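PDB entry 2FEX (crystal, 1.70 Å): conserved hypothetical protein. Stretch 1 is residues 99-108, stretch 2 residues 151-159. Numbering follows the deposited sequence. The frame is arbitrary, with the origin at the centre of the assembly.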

# COMPACT_ATOMS: atom_id res chain seq x y z
N GLY A 99 4.12 9.88 -11.71
CA GLY A 99 3.53 8.63 -12.19
C GLY A 99 4.47 7.49 -11.89
O GLY A 99 5.69 7.62 -12.06
N ILE A 100 3.87 6.38 -11.44
CA ILE A 100 4.66 5.18 -11.07
C ILE A 100 4.18 3.97 -11.90
O ILE A 100 2.95 3.82 -12.27
CB ILE A 100 4.58 4.97 -9.54
CG1 ILE A 100 5.32 3.68 -9.14
CG2 ILE A 100 3.08 4.91 -9.09
CD1 ILE A 100 5.63 3.65 -7.59
N CYS A 101 5.14 3.11 -12.21
CA CYS A 101 4.85 1.81 -12.82
C CYS A 101 4.17 2.03 -14.21
O CYS A 101 4.67 2.86 -15.03
CB CYS A 101 3.96 0.99 -11.83
SG CYS A 101 3.72 -0.78 -12.17
N ALA A 102 3.05 1.34 -14.49
CA ALA A 102 2.41 1.53 -15.82
C ALA A 102 2.01 2.98 -16.05
O ALA A 102 1.96 3.47 -17.21
CB ALA A 102 1.18 0.59 -16.00
N ALA A 103 1.73 3.70 -14.94
CA ALA A 103 1.37 5.12 -15.09
C ALA A 103 2.55 5.99 -15.54
O ALA A 103 2.34 7.05 -16.13
CB ALA A 103 0.71 5.67 -13.78
N ALA A 104 3.76 5.56 -15.20
CA ALA A 104 4.93 6.31 -15.72
C ALA A 104 5.00 6.21 -17.23
O ALA A 104 5.28 7.20 -17.89
CB ALA A 104 6.27 5.79 -15.10
N SER A 105 4.73 5.04 -17.79
CA SER A 105 4.75 4.90 -19.27
C SER A 105 3.56 5.67 -19.87
O SER A 105 3.70 6.29 -20.92
CB SER A 105 4.71 3.42 -19.64
OG SER A 105 5.92 2.78 -19.18
N ALA A 106 2.41 5.64 -19.20
CA ALA A 106 1.30 6.47 -19.67
C ALA A 106 1.68 7.96 -19.72
O ALA A 106 1.32 8.65 -20.71
CB ALA A 106 0.05 6.21 -18.80
N LEU A 107 2.42 8.46 -18.70
CA LEU A 107 2.91 9.85 -18.75
C LEU A 107 3.82 10.05 -19.96
O LEU A 107 3.73 11.06 -20.63
CB LEU A 107 3.69 10.21 -17.50
CG LEU A 107 2.84 10.39 -16.24
CD1 LEU A 107 3.78 10.90 -15.17
CD2 LEU A 107 1.69 11.46 -16.48
N GLY A 108 4.69 9.08 -20.24
CA GLY A 108 5.51 9.19 -21.46
C GLY A 108 4.63 9.38 -22.70
O GLY A 108 4.98 10.09 -23.63
N VAL A 151 7.89 13.56 -11.47
CA VAL A 151 8.47 12.47 -10.70
C VAL A 151 8.00 11.15 -11.35
O VAL A 151 6.81 10.95 -11.62
CB VAL A 151 8.00 12.52 -9.23
CG1 VAL A 151 8.44 11.22 -8.48
CG2 VAL A 151 8.65 13.78 -8.54
N THR A 152 8.94 10.23 -11.57
CA THR A 152 8.61 8.94 -12.12
C THR A 152 9.32 7.83 -11.32
O THR A 152 10.32 8.07 -10.67
CB THR A 152 8.99 8.85 -13.64
OG1 THR A 152 10.36 9.27 -13.79
CG2 THR A 152 8.00 9.72 -14.49
N ALA A 153 8.75 6.62 -11.39
CA ALA A 153 9.31 5.44 -10.71
C ALA A 153 8.75 4.18 -11.31
O ALA A 153 7.68 4.18 -11.93
CB ALA A 153 8.93 5.49 -9.24
N ALA A 154 9.51 3.10 -11.08
CA ALA A 154 9.04 1.76 -11.42
C ALA A 154 8.07 1.38 -10.26
O ALA A 154 8.17 1.93 -9.13
CB ALA A 154 10.22 0.85 -11.43
N GLY A 155 7.22 0.40 -10.53
CA GLY A 155 6.33 -0.13 -9.51
C GLY A 155 7.08 -0.71 -8.32
O GLY A 155 6.52 -0.78 -7.23
N SER A 156 8.33 -1.13 -8.55
CA SER A 156 9.17 -1.66 -7.45
C SER A 156 9.72 -0.58 -6.49
O SER A 156 10.45 -0.92 -5.53
CB SER A 156 10.38 -2.39 -8.08
OG SER A 156 11.02 -1.52 -9.03
N ALA A 157 9.44 0.71 -6.77
CA ALA A 157 10.07 1.79 -5.98
C ALA A 157 9.02 2.70 -5.30
O ALA A 157 9.11 3.93 -5.45
CB ALA A 157 10.99 2.65 -6.89
N PRO A 158 8.09 2.11 -4.54
CA PRO A 158 7.08 2.97 -3.92
C PRO A 158 7.65 3.94 -2.88
O PRO A 158 7.07 5.02 -2.66
CB PRO A 158 6.10 1.96 -3.27
CG PRO A 158 6.95 0.73 -2.95
CD PRO A 158 7.91 0.68 -4.16
N VAL A 159 8.72 3.54 -2.19
CA VAL A 159 9.26 4.40 -1.12
C VAL A 159 9.90 5.65 -1.72
O VAL A 159 9.59 6.76 -1.31
CB VAL A 159 10.22 3.65 -0.21
CG1 VAL A 159 10.66 4.62 0.92
CG2 VAL A 159 9.47 2.39 0.34

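Three backbone hydrogen bonds join the stretches as neighbouring parallel strands. The shortest and straightest runs from C101 N to A153 O (2.8 Å, 165°); G99 N donates to V151 O (2.9 Å), and A153 N returns a longer, more bent bond to G99 O (3.3 Å, 137°). G99 thus bonds through both its amide and its carbonyl, as a parallel ladder requires, and pairs with T152 while I100 pairs with A153. Two carbonyls also receive CA-H...O contacts, T152 CA to G99 O at 3.2 Å and I100 CA to A153 O at 3.3 Å.

Beyond the ladder both stretches turn into helices, with C101 and A157 at the N-cap positions. A type I turn, A154 to A157, is closed by A157 N to A154 O (2.9 Å). G155 fits against C101, its CA 3.5 Å from C101 CB; a CB on G155 would clash with C101 SG.

On the sheet face carrying I100 and A153, I100 CG1 meets A153 CB at 4.0 Å, and I100 CD1 reaches P158 CA at 4.0 Å. On the face carrying T152, helix 102-108 crosses at 131° to the strand. A104 CB and L107 CD1 approach T152 CG2 at 4.3 and 4.4 Å, and the bare G99 leaves room for L107 CD1.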